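Local coordinates for protein magnesium transporter (Enterococcus faecalis, PDB 2OUX) that forms the cytosolic part of the dimeric membrane protein MgtE, which probably transports magnesium ions, and itself binds magnesium between its helical N domain and its CBS domains, at residues T98-V102 with E127-L132; I142-F147 with L244-V248; A89-A94 with Y116-L120; R51-Y55 with Y80-M84; V211-V216 with V235-Y240. All coordinates share one frame; numbering follows the deposited sequence.

Interaction 1. Residues T98-V102 with E127-L132; sequences TDNAV and EIKELL. With MG (magnesium ion), chain F.
Thr98 OG1, lying 3.9 Å from Glu127 CB, is gripped from the neighbouring loop by two side-chain oxygens, Glu146 OE2 and Thr145 OG1. OG1 stands beside the backbone N (chi1 -49°), which leaves CG2 anti to it and turns that methyl onto the second helix, 3.8 Å from Leu131 CD2. One turn later Val102 takes over. Its CG2 reaches 3.6 Å from the backbone O of Ile128, and its CG1 slides past Leu132 in the reverse sense until it lies 3.6 Å from CD2. Ile128 fills the space between Thr98 and Val102, though the position of its CD1 is doubtful. Helices 98-107 and 122-131 belong to the MgtE N domain, an all-helical unit of the FliG clan; their short segments cross at -67° with axes 9.2 Å apart, and the touching residues are mostly buried and apolar. Asp99 leaves the first helix away from this patch. Its OD2 binds a magnesium ion at 2.1 Å, the four waters and Asp252 of helix 250-262 completing six ligands and joining the N domain to the second CBS motif. Water 1 donates a hydrogen bond to the other carboxylate oxygen, Asp99 OD1, at 2.7 Å, tying the hydrated ion to both oxygens of the group. Water 2 lies 2.7 Å from Asn100 OD1, whose amide nitrogen is bonded in turn to Asp68.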
# COMPACT_ATOMS: atom_id res chain seq x y z
N THR A 98 5.32 -13.96 10.44
CA THR A 98 4.52 -14.57 11.49
C THR A 98 3.04 -14.79 11.16
O THR A 98 2.51 -15.87 11.38
CB THR A 98 4.64 -13.76 12.76
OG1 THR A 98 6.03 -13.51 13.01
CG2 THR A 98 4.02 -14.52 13.94
N ASP A 99 2.36 -13.79 10.62
CA ASP A 99 0.95 -13.99 10.33
C ASP A 99 0.77 -15.20 9.41
O ASP A 99 -0.13 -16.02 9.63
CB ASP A 99 0.34 -12.73 9.70
CG ASP A 99 0.98 -12.35 8.39
OD1 ASP A 99 2.08 -12.85 8.04
OD2 ASP A 99 0.37 -11.53 7.70
N ASN A 100 1.63 -15.33 8.41
CA ASN A 100 1.54 -16.44 7.48
C ASN A 100 1.93 -17.76 8.13
O ASN A 100 1.37 -18.80 7.81
CB ASN A 100 2.43 -16.19 6.26
CG ASN A 100 2.01 -14.96 5.48
OD1 ASN A 100 0.82 -14.69 5.32
ND2 ASN A 100 2.99 -14.22 4.96
N ALA A 101 2.90 -17.71 9.04
CA ALA A 101 3.32 -18.93 9.72
C ALA A 101 2.17 -19.47 10.57
O ALA A 101 1.81 -20.64 10.47
CB ALA A 101 4.54 -18.65 10.58
N VAL A 102 1.60 -18.60 11.41
CA VAL A 102 0.49 -18.99 12.26
C VAL A 102 -0.63 -19.62 11.44
O VAL A 102 -1.20 -20.64 11.83
CB VAL A 102 -0.07 -17.77 13.05
CG1 VAL A 102 -1.46 -18.07 13.59
CG2 VAL A 102 0.86 -17.45 14.20
N GLU A 127 7.40 -15.23 18.55
CA GLU A 127 6.31 -14.45 17.97
C GLU A 127 5.17 -15.33 17.47
O GLU A 127 4.00 -14.97 17.60
CB GLU A 127 6.82 -13.58 16.81
CG GLU A 127 7.67 -12.38 17.23
CD GLU A 127 9.03 -12.77 17.74
OE1 GLU A 127 9.67 -13.66 17.13
OE2 GLU A 127 9.49 -12.17 18.74
N ILE A 128 5.51 -16.47 16.89
CA ILE A 128 4.49 -17.39 16.38
C ILE A 128 3.59 -17.85 17.53
O ILE A 128 2.37 -18.01 17.37
CB ILE A 128 5.13 -18.64 15.73
CG1 ILE A 128 5.86 -18.28 14.43
CG2 ILE A 128 4.05 -19.69 15.50
CD1 ILE A 128 4.99 -17.56 13.43
N LYS A 129 4.19 -18.07 18.70
CA LYS A 129 3.41 -18.53 19.84
C LYS A 129 2.46 -17.48 20.39
O LYS A 129 1.36 -17.81 20.83
CB LYS A 129 4.34 -19.06 20.95
CG LYS A 129 4.81 -20.50 20.68
CD LYS A 129 5.58 -21.10 21.85
CE LYS A 129 5.83 -22.59 21.60
NZ LYS A 129 6.71 -23.22 22.64
N GLU A 130 2.86 -16.21 20.35
CA GLU A 130 2.00 -15.15 20.85
C GLU A 130 0.74 -15.04 20.00
O GLU A 130 -0.38 -15.17 20.49
CB GLU A 130 2.72 -13.81 20.82
CG GLU A 130 4.02 -13.75 21.60
CD GLU A 130 4.74 -12.43 21.38
OE1 GLU A 130 5.01 -12.08 20.22
OE2 GLU A 130 5.05 -11.74 22.38
N LEU A 131 0.94 -14.81 18.71
CA LEU A 131 -0.18 -14.62 17.79
C LEU A 131 -1.12 -15.80 17.59
O LEU A 131 -2.22 -15.63 17.06
CB LEU A 131 0.34 -14.12 16.43
CG LEU A 131 0.69 -12.62 16.35
CD1 LEU A 131 1.78 -12.28 17.36
CD2 LEU A 131 1.17 -12.29 14.94
N LEU A 132 -0.69 -16.99 18.01
CA LEU A 132 -1.54 -18.17 17.89
C LEU A 132 -2.69 -18.08 18.88
O LEU A 132 -3.73 -18.70 18.70
CB LEU A 132 -0.75 -19.45 18.18
CG LEU A 132 0.03 -20.10 17.04
CD1 LEU A 132 0.90 -21.20 17.61
CD2 LEU A 132 -0.94 -20.66 16.00
MG MG F . 0.56 -10.32 5.99
O HOH W 1 2.71 -11.19 5.94
O HOH W 2 0.11 -12.22 4.53
O HOH W 3 1.16 -8.54 7.22
O HOH W 4 1.11 -9.41 4.17

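Interaction 2. Residues I142-F147 with L244-V248; sequences IMTTEF and LLGIV
The ring of Phe147 lies against residues 244-247: Leu244 CG sits over one face, 4.0 Å from the ring centroid in a CH-pi contact, while the carbonyl O of Leu245 meets the edge in the ring plane, 3.6 Å from CE2. The Leu244 and Phe147 side chains come from opposite directions, and Leu244 CD2 also touches Phe147 CE1 at 3.5 Å. Phe147 has CG between the backbone N and the carbonyl carbon (chi1 58°), which turns the ring over the strand; CB itself lies against Ile247 CG2. Further along, Thr144 and Ile247 form a single antiparallel hydrogen-bonded pair: Thr144 N donates to Ile247 O at 2.8 Å, and Ile247 N returns a straighter bond to Thr144 O at 3.0 Å, in the carbonyl plane. This loop of the first CBS motif is thereby pinned to an outermost strand of the second motif's sheet, just where Leu245 and Gly246 form a classic beta bulge opposite Val237. Having no side chain, Gly246 lets Thr144 O come within 3.3 Å of its CA. Met143 (selenomethionine) stretches across the bulge to put CE near Leu245, and its CB rests 3.6 Å from Val248 CG2. Thr144 OG1 donates to the syn lone pair of Glu146 OE1, Glu146 being the centre of an inverse gamma turn, and accepts a hydrogen bond from Asp99 N, the backbone of a magnesium-binding residue.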
# COMPACT_ATOMS: atom_id res chain seq x y z
N ILE A 142 -5.03 -11.45 12.21
CA ILE A 142 -4.61 -11.12 10.85
C ILE A 142 -3.44 -10.14 10.80
O ILE A 142 -3.01 -9.74 9.72
CB ILE A 142 -5.77 -10.53 10.02
CG1 ILE A 142 -6.32 -9.28 10.71
CG2 ILE A 142 -6.87 -11.58 9.84
CD1 ILE A 142 -7.26 -8.48 9.84
N MSE A 143 -2.92 -9.77 11.96
CA MSE A 143 -1.79 -8.85 12.03
C MSE A 143 -0.48 -9.62 11.97
O MSE A 143 -0.46 -10.85 12.04
CB MSE A 143 -1.82 -8.05 13.32
CG MSE A 143 -1.46 -8.87 14.55
SE MSE A 143 -1.37 -7.80 16.16
CE MSE A 143 -0.29 -8.99 17.24
N THR A 144 0.63 -8.90 11.87
CA THR A 144 1.93 -9.55 11.85
C THR A 144 2.90 -8.67 12.64
O THR A 144 2.67 -7.47 12.81
CB THR A 144 2.43 -9.82 10.42
OG1 THR A 144 3.41 -10.86 10.47
CG2 THR A 144 3.03 -8.56 9.79
N THR A 145 3.98 -9.28 13.11
CA THR A 145 4.94 -8.59 13.96
C THR A 145 6.11 -7.84 13.35
O THR A 145 6.78 -7.08 14.05
CB THR A 145 5.52 -9.61 14.96
OG1 THR A 145 6.12 -10.68 14.22
CG2 THR A 145 4.42 -10.17 15.85
N GLU A 146 6.39 -8.05 12.08
CA GLU A 146 7.54 -7.39 11.48
C GLU A 146 7.32 -5.95 11.02
O GLU A 146 7.24 -5.68 9.83
CB GLU A 146 8.07 -8.26 10.34
CG GLU A 146 8.37 -9.70 10.79
CD GLU A 146 7.12 -10.58 10.87
OE1 GLU A 146 6.03 -10.12 10.47
OE2 GLU A 146 7.21 -11.74 11.33
N PHE A 147 7.24 -5.04 11.98
CA PHE A 147 7.03 -3.61 11.71
C PHE A 147 8.25 -2.82 12.21
O PHE A 147 9.06 -3.32 12.99
CB PHE A 147 5.77 -3.11 12.43
CG PHE A 147 5.80 -3.31 13.94
CD1 PHE A 147 6.61 -2.51 14.74
CD2 PHE A 147 5.07 -4.33 14.54
CE1 PHE A 147 6.68 -2.72 16.12
CE2 PHE A 147 5.13 -4.55 15.91
CZ PHE A 147 5.95 -3.74 16.71
N LEU A 244 2.29 -1.31 21.21
CA LEU A 244 2.31 -1.69 19.80
C LEU A 244 2.58 -3.18 19.64
O LEU A 244 3.68 -3.65 19.91
CB LEU A 244 3.37 -0.87 19.05
CG LEU A 244 3.59 -1.16 17.57
CD1 LEU A 244 2.27 -1.13 16.80
CD2 LEU A 244 4.55 -0.13 17.01
N LEU A 245 1.57 -3.93 19.19
CA LEU A 245 1.71 -5.37 19.03
C LEU A 245 2.02 -5.82 17.61
O LEU A 245 2.75 -6.79 17.41
CB LEU A 245 0.45 -6.08 19.52
CG LEU A 245 0.21 -6.01 21.04
CD1 LEU A 245 -1.08 -6.75 21.42
CD2 LEU A 245 1.41 -6.62 21.76
N GLY A 246 1.44 -5.13 16.63
CA GLY A 246 1.69 -5.51 15.26
C GLY A 246 1.00 -4.60 14.27
O GLY A 246 0.52 -3.52 14.63
N ILE A 247 0.97 -5.03 13.02
CA ILE A 247 0.34 -4.26 11.96
C ILE A 247 -0.47 -5.17 11.07
O ILE A 247 -0.16 -6.35 10.93
CB ILE A 247 1.37 -3.55 11.06
CG1 ILE A 247 2.40 -4.57 10.57
CG2 ILE A 247 2.02 -2.39 11.81
CD1 ILE A 247 3.30 -4.05 9.47
N VAL A 248 -1.51 -4.60 10.47
CA VAL A 248 -2.36 -5.32 9.55
C VAL A 248 -2.16 -4.58 8.23
O VAL A 248 -2.37 -3.37 8.16
CB VAL A 248 -3.84 -5.24 9.99
CG1 VAL A 248 -4.74 -5.73 8.90
CG2 VAL A 248 -4.04 -6.08 11.23

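Interaction 3. Residues A89-A94 with Y116-L120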
# COMPACT_ATOMS: atom_id res chain seq x y z
N ALA A 89 11.62 -27.91 7.02
CA ALA A 89 10.30 -27.30 7.13
C ALA A 89 10.25 -26.30 8.29
O ALA A 89 9.79 -25.17 8.13
CB ALA A 89 9.22 -28.38 7.33
N ALA A 90 10.75 -26.73 9.44
CA ALA A 90 10.77 -25.87 10.62
C ALA A 90 11.52 -24.57 10.36
O ALA A 90 11.04 -23.49 10.69
CB ALA A 90 11.39 -26.62 11.80
N ASP A 91 12.71 -24.66 9.77
CA ASP A 91 13.49 -23.47 9.48
C ASP A 91 12.74 -22.53 8.55
O ASP A 91 12.85 -21.30 8.65
CB ASP A 91 14.83 -23.85 8.85
CG ASP A 91 15.75 -24.57 9.81
OD1 ASP A 91 15.57 -24.38 11.04
OD2 ASP A 91 16.65 -25.31 9.35
N MSE A 92 11.98 -23.12 7.63
CA MSE A 92 11.21 -22.38 6.66
C MSE A 92 10.02 -21.69 7.33
O MSE A 92 9.68 -20.56 6.98
CB MSE A 92 10.75 -23.33 5.55
CG MSE A 92 10.09 -22.66 4.35
SE MSE A 92 8.21 -22.30 4.62
CE MSE A 92 7.50 -23.82 3.65
N LEU A 93 9.40 -22.36 8.29
CA LEU A 93 8.27 -21.78 9.00
C LEU A 93 8.77 -20.61 9.84
O LEU A 93 8.08 -19.61 9.99
CB LEU A 93 7.59 -22.81 9.92
CG LEU A 93 6.65 -23.84 9.28
CD1 LEU A 93 6.46 -25.02 10.23
CD2 LEU A 93 5.32 -23.19 8.92
N ALA A 94 9.98 -20.75 10.37
CA ALA A 94 10.59 -19.72 11.19
C ALA A 94 11.01 -18.49 10.38
O ALA A 94 11.29 -17.44 10.95
CB ALA A 94 11.79 -20.29 11.93
N TYR A 116 6.40 -29.60 14.28
CA TYR A 116 7.20 -28.57 13.63
C TYR A 116 7.55 -27.49 14.64
O TYR A 116 8.66 -26.98 14.68
CB TYR A 116 6.45 -27.94 12.46
CG TYR A 116 6.19 -28.89 11.32
CD1 TYR A 116 7.23 -29.61 10.73
CD2 TYR A 116 4.90 -29.07 10.82
CE1 TYR A 116 6.99 -30.49 9.68
CE2 TYR A 116 4.65 -29.95 9.77
CZ TYR A 116 5.70 -30.66 9.21
OH TYR A 116 5.44 -31.56 8.19
N LEU A 117 6.57 -27.16 15.47
CA LEU A 117 6.73 -26.15 16.50
C LEU A 117 7.80 -26.60 17.50
O LEU A 117 8.54 -25.78 18.05
CB LEU A 117 5.39 -25.94 17.20
CG LEU A 117 5.16 -24.68 18.01
CD1 LEU A 117 5.51 -23.44 17.19
CD2 LEU A 117 3.70 -24.65 18.43
N SER A 118 7.88 -27.90 17.73
CA SER A 118 8.86 -28.44 18.67
C SER A 118 10.27 -28.31 18.10
O SER A 118 11.23 -28.14 18.85
CB SER A 118 8.56 -29.91 18.96
OG SER A 118 8.87 -30.73 17.84
N LEU A 119 10.39 -28.39 16.78
CA LEU A 119 11.68 -28.30 16.11
C LEU A 119 12.31 -26.90 16.15
O LEU A 119 13.45 -26.72 15.72
CB LEU A 119 11.54 -28.75 14.65
CG LEU A 119 11.07 -30.20 14.47
CD1 LEU A 119 10.72 -30.47 13.02
CD2 LEU A 119 12.17 -31.13 14.93
N LEU A 120 11.57 -25.93 16.68
CA LEU A 120 12.06 -24.55 16.75
C LEU A 120 12.58 -24.17 18.12
O LEU A 120 12.06 -24.62 19.14
CB LEU A 120 10.95 -23.57 16.38
CG LEU A 120 10.29 -23.65 15.00
CD1 LEU A 120 9.30 -22.50 14.88
CD2 LEU A 120 11.34 -23.57 13.90
O HOH W 5 14.89 -24.96 13.74
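Ala90 is the tight point of this contact: its methyl meets Leu119 CB at 3.6 Å and Leu120 CD2 at 3.7 Å, and the small side chain lets the two backbones close to 5.4 Å between the CA atoms of Ala90 and Tyr116. Leu120 does most of the wedging. Although its CB does not aim at the partner helix, CG anti to the carbonyl carbon (chi1 -59°) and an extended second torsion carry CD2 inward, to 3.2 Å from the backbone O of Ala90 and against Ala94 CB. That oxygen is already the acceptor of the Ala94 amide, so the methyl rests on an occupied helical hydrogen bond. On the inner side Leu93 crosses Tyr116 at about a right angle, its CD1 reaching Tyr116 CB at 3.7 Å, while Ala89 CB approaches CE1 of the ring obliquely. Leu104 and Leu105 of helix 98-107 touch Leu93, and Leu81 of helix 79-83 touches Tyr116, so both residues are buried among helices. The other flank is polar and wetter. Asp91, exposed, starts away from helix 110-118 and bends back toward it, but its carboxylate does not touch the other segment; water 5 stands between them, 2.8 Å from Asp91 OD1 and 3.0 Å from the backbone O of the exposed Leu119. Alanines facing leucines and an aromatic, where one short helix abuts the end of another, form the apolar packing between helices 86-93 and 110-118 of the all-helical MgtE N domain.

Interaction 4. Residues R51-Y55 with Y80-M84; sequences RQHLY and YLAEM
Glu83 takes three side chains of helix 48-57 at once. Its carboxylate lies nearly coplanar with the Arg51 guanidinium, the planes 25° apart, and forms a salt bridge through OE1, 2.8 Å from Arg51 NH1; a weak bond from NH1 to OE2 accompanies it. OE2 accepts a hydrogen bond from Tyr55 OH at 2.7 Å, met on its anti side and 27° out of the carboxylate plane, and sits close to the plane of the phenol ring. Two donors thus fix the rotation of the acid, and the nearby positive charge would be expected to favour its ionised form. The third grip is on the backbone: Gln52 NE2 donates to Glu83 O at 3.2 Å, nearly straight but from above the carbonyl plane rather than along a lone pair. A first torsion of 60°, with CG between the backbone N and the carbonyl carbon, followed by an extended chain, sends the carboxylate across to these partners. In the next shell, Tyr80 presents CE1 over one face of the guanidinium, 3.6 Å from NE, its ring steeply inclined to that plane. The Tyr55 ring is sandwiched: Arg51 O stands over one face, and CG of Met84 (selenomethionine) over the other at 3.9 Å from the centroid, with SE further off in a Met-aromatic contact. Beyond lies Tyr43, the other partner of Tyr55 OH through its hydroxyl, whose ring meets that of Tyr80. The arrangement is a charged and aromatic interhelical cluster, joining helix 48-57 to the end of helix 79-83 in the N domain.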
# COMPACT_ATOMS: atom_id res chain seq x y z
N ARG A 51 9.52 -30.95 -7.03
CA ARG A 51 9.44 -30.15 -5.81
C ARG A 51 10.67 -30.46 -4.96
O ARG A 51 11.29 -29.56 -4.38
CB ARG A 51 8.20 -30.47 -4.98
CG ARG A 51 6.87 -30.15 -5.63
CD ARG A 51 5.75 -30.29 -4.60
NE ARG A 51 4.50 -30.70 -5.23
CZ ARG A 51 3.87 -31.84 -4.96
NH1 ARG A 51 4.37 -32.68 -4.07
NH2 ARG A 51 2.74 -32.14 -5.59
N GLN A 52 11.01 -31.74 -4.90
CA GLN A 52 12.16 -32.19 -4.12
C GLN A 52 13.45 -31.50 -4.56
O GLN A 52 14.22 -31.02 -3.72
CB GLN A 52 12.30 -33.71 -4.25
CG GLN A 52 11.27 -34.49 -3.46
CD GLN A 52 11.28 -34.14 -1.97
OE1 GLN A 52 12.33 -33.85 -1.40
NE2 GLN A 52 10.11 -34.19 -1.34
N HIS A 53 13.69 -31.47 -5.87
CA HIS A 53 14.89 -30.82 -6.40
C HIS A 53 14.87 -29.37 -5.96
O HIS A 53 15.89 -28.83 -5.52
CB HIS A 53 14.90 -30.83 -7.94
CG HIS A 53 15.12 -32.18 -8.53
ND1 HIS A 53 16.27 -32.91 -8.32
CD2 HIS A 53 14.34 -32.94 -9.35
CE1 HIS A 53 16.19 -34.05 -8.98
NE2 HIS A 53 15.02 -34.09 -9.61
N LEU A 54 13.70 -28.76 -6.08
CA LEU A 54 13.53 -27.37 -5.72
C LEU A 54 13.93 -27.09 -4.28
O LEU A 54 14.52 -26.04 -4.00
CB LEU A 54 12.09 -26.94 -5.98
CG LEU A 54 11.77 -25.47 -5.79
CD1 LEU A 54 10.54 -25.11 -6.58
CD2 LEU A 54 11.58 -25.18 -4.32
N TYR A 55 13.64 -28.02 -3.38
CA TYR A 55 14.01 -27.87 -1.97
C TYR A 55 15.53 -27.88 -1.82
O TYR A 55 16.07 -27.31 -0.88
CB TYR A 55 13.40 -29.00 -1.13
CG TYR A 55 11.89 -29.06 -1.16
CD1 TYR A 55 11.21 -30.28 -1.18
CD2 TYR A 55 11.12 -27.89 -1.17
CE1 TYR A 55 9.82 -30.34 -1.22
CE2 TYR A 55 9.72 -27.93 -1.21
CZ TYR A 55 9.08 -29.16 -1.24
OH TYR A 55 7.71 -29.19 -1.30
N TYR A 80 2.92 -30.88 1.55
CA TYR A 80 4.03 -30.09 1.00
C TYR A 80 5.06 -30.12 2.11
O TYR A 80 6.23 -30.41 1.90
CB TYR A 80 3.66 -28.62 0.76
CG TYR A 80 2.95 -28.31 -0.54
CD1 TYR A 80 3.30 -28.96 -1.73
CD2 TYR A 80 1.95 -27.34 -0.59
CE1 TYR A 80 2.67 -28.64 -2.93
CE2 TYR A 80 1.32 -27.01 -1.78
CZ TYR A 80 1.68 -27.66 -2.95
OH TYR A 80 1.06 -27.34 -4.13
N LEU A 81 4.59 -29.83 3.32
CA LEU A 81 5.45 -29.81 4.49
C LEU A 81 5.95 -31.21 4.86
O LEU A 81 7.10 -31.38 5.27
CB LEU A 81 4.72 -29.19 5.68
CG LEU A 81 4.15 -27.78 5.52
CD1 LEU A 81 4.18 -27.11 6.89
CD2 LEU A 81 4.97 -26.96 4.53
N ALA A 82 5.08 -32.21 4.73
CA ALA A 82 5.44 -33.58 5.06
C ALA A 82 6.61 -34.08 4.23
O ALA A 82 7.56 -34.64 4.77
CB ALA A 82 4.24 -34.49 4.86
N GLU A 83 6.55 -33.87 2.91
CA GLU A 83 7.61 -34.30 2.02
C GLU A 83 8.95 -33.62 2.32
O GLU A 83 10.00 -34.08 1.90
CB GLU A 83 7.22 -34.06 0.55
CG GLU A 83 6.94 -32.62 0.19
CD GLU A 83 6.33 -32.47 -1.20
OE1 GLU A 83 5.39 -33.23 -1.52
OE2 GLU A 83 6.77 -31.59 -1.97
N MSE A 84 8.90 -32.53 3.08
CA MSE A 84 10.12 -31.81 3.44
C MSE A 84 10.75 -32.45 4.66
O MSE A 84 10.05 -33.05 5.48
CB MSE A 84 9.81 -30.35 3.76
CG MSE A 84 9.68 -29.42 2.58
SE MSE A 84 8.84 -27.74 3.10
CE MSE A 84 10.22 -26.98 4.15

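Interaction 5. Residues V211-V216 with V235-Y240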
# COMPACT_ATOMS: atom_id res chain seq x y z
N VAL A 211 -1.80 9.40 15.48
CA VAL A 211 -1.64 8.10 14.85
C VAL A 211 -2.90 7.26 15.05
O VAL A 211 -3.40 7.14 16.16
CB VAL A 211 -0.40 7.36 15.40
CG1 VAL A 211 -0.44 7.33 16.92
CG2 VAL A 211 -0.35 5.96 14.83
N ILE A 212 -3.40 6.71 13.96
CA ILE A 212 -4.60 5.88 13.95
C ILE A 212 -4.18 4.43 14.16
O ILE A 212 -3.24 3.95 13.52
CB ILE A 212 -5.35 5.99 12.60
CG1 ILE A 212 -5.80 7.43 12.34
CG2 ILE A 212 -6.55 5.06 12.58
CD1 ILE A 212 -4.66 8.34 11.88
N SER A 213 -4.88 3.73 15.05
CA SER A 213 -4.58 2.34 15.33
C SER A 213 -5.86 1.61 15.69
O SER A 213 -6.90 2.24 15.88
CB SER A 213 -3.57 2.21 16.48
OG SER A 213 -4.11 2.70 17.69
N VAL A 214 -5.77 0.29 15.79
CA VAL A 214 -6.90 -0.56 16.14
C VAL A 214 -6.49 -1.42 17.32
O VAL A 214 -5.29 -1.57 17.60
CB VAL A 214 -7.30 -1.47 14.95
CG1 VAL A 214 -7.70 -0.62 13.76
CG2 VAL A 214 -6.14 -2.39 14.58
N HIS A 215 -7.48 -1.98 18.02
CA HIS A 215 -7.23 -2.83 19.18
C HIS A 215 -7.10 -4.28 18.72
O HIS A 215 -7.82 -4.71 17.82
CB HIS A 215 -8.38 -2.70 20.19
CG HIS A 215 -8.19 -3.53 21.43
ND1 HIS A 215 -7.25 -3.24 22.39
CD2 HIS A 215 -8.82 -4.66 21.85
CE1 HIS A 215 -7.31 -4.15 23.35
NE2 HIS A 215 -8.25 -5.02 23.05
N VAL A 216 -6.20 -5.03 19.34
CA VAL A 216 -5.98 -6.42 18.94
C VAL A 216 -7.24 -7.30 18.89
O VAL A 216 -7.29 -8.29 18.15
CB VAL A 216 -4.90 -7.06 19.84
CG1 VAL A 216 -5.36 -7.08 21.29
CG2 VAL A 216 -4.57 -8.45 19.34
N VAL A 235 -1.90 -0.61 9.22
CA VAL A 235 -2.44 0.02 10.41
C VAL A 235 -1.93 -0.70 11.65
O VAL A 235 -1.98 -1.93 11.73
CB VAL A 235 -4.00 0.06 10.38
CG1 VAL A 235 -4.58 -1.35 10.49
CG2 VAL A 235 -4.50 0.96 11.50
N PRO A 236 -1.43 0.06 12.63
CA PRO A 236 -0.91 -0.53 13.87
C PRO A 236 -1.96 -1.13 14.79
O PRO A 236 -3.12 -0.71 14.79
CB PRO A 236 -0.13 0.63 14.51
CG PRO A 236 -0.87 1.82 14.05
CD PRO A 236 -1.20 1.51 12.61
N VAL A 237 -1.54 -2.13 15.56
CA VAL A 237 -2.41 -2.84 16.48
C VAL A 237 -1.85 -2.75 17.90
O VAL A 237 -0.66 -2.92 18.11
CB VAL A 237 -2.53 -4.33 16.08
CG1 VAL A 237 -3.54 -5.03 16.98
CG2 VAL A 237 -2.95 -4.44 14.63
N THR A 238 -2.72 -2.48 18.87
CA THR A 238 -2.28 -2.35 20.26
C THR A 238 -3.23 -3.05 21.21
O THR A 238 -4.28 -3.56 20.81
CB THR A 238 -2.22 -0.87 20.69
OG1 THR A 238 -3.56 -0.38 20.87
CG2 THR A 238 -1.53 -0.02 19.63
N ASP A 239 -2.85 -3.09 22.49
CA ASP A 239 -3.71 -3.66 23.52
C ASP A 239 -4.40 -2.45 24.15
O ASP A 239 -4.19 -1.32 23.71
CB ASP A 239 -2.90 -4.41 24.57
CG ASP A 239 -1.77 -3.58 25.15
OD1 ASP A 239 -1.88 -2.34 25.16
OD2 ASP A 239 -0.78 -4.18 25.60
N TYR A 240 -5.22 -2.67 25.18
CA TYR A 240 -5.90 -1.55 25.81
C TYR A 240 -4.92 -0.54 26.40
O TYR A 240 -5.27 0.62 26.61
CB TYR A 240 -6.85 -2.05 26.90
CG TYR A 240 -8.02 -2.83 26.36
CD1 TYR A 240 -8.93 -2.24 25.47
CD2 TYR A 240 -8.23 -4.16 26.73
CE1 TYR A 240 -10.01 -2.96 24.97
CE2 TYR A 240 -9.31 -4.88 26.23
CZ TYR A 240 -10.20 -4.28 25.35
OH TYR A 240 -11.26 -5.00 24.85
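His215 holds CG anti to the backbone N (chi1 -180°), and Tyr240 holds CG anti to the carbonyl carbon (chi1 -68°); together these torsions lay the two rings face to face at the end of the strand pair. The centroids are 3.7 Å apart and the planes 23° from parallel. The overlap is uneven: CE1 of the imidazole stands over the centre of the phenol ring, whereas Tyr240 CE1 covers the imidazole nearer its rim. Val216 CG1 rests on the other face of the histidine, and the backbone between Asp239 and Tyr240 passes its edge. Three main-chain bonds run up to this stack. Val214 N donates to Pro236 O at 3.0 Å, Val214 O accepts from Thr238 N at 3.0 Å, and Val216 N closes the series on Thr238 O at 2.8 Å, giving parallel bridges at Val214 with Val237 and His215 with Thr238. On the face carrying the valines, Val214 CG2 meets Val237 CG2 at 3.8 Å, and Val237 CG1 lies 3.4 Å from Val216 CA. Thr238 points to the same face as His215, and its OG1 donates a hydrogen bond to Asp239 O. At the opposite end Pro236 CG sits 3.2 Å from Ile212 O; a bound magnesium ion lies close to the proline, probably the one held by Tyr177 and Ala234. The two strands are the parallel pair of a beta-alpha-beta unit in the second CBS motif, with helix 220-230 between them in sequence and packed against Ile212 and Val235. Strand 244-249 pairs antiparallel with strand 234-238 on its other side.

Interactions 4, 3, 1, 2 and 5 are arranged in space from the N domain to the CBS pair, interactions 4 and 5 having centres about 38 Å apart. Interactions 3 and 4, about 14 Å apart centre to centre, touch where Met84 CE packs on Ala89 and Met92. Helix 98-107 follows helix 86-93, and Ala101 CB of interaction 1 rests 3.7 Å from Leu93 O of interaction 3. Interactions 1 and 2, with centres about 10 Å apart, meet at the domain boundary beside the magnesium ion shared by Asp99 and Asp252. Interaction 2 joins interaction 5 within one sheet, where Val237 N is 2.7 Å from Gly246 O.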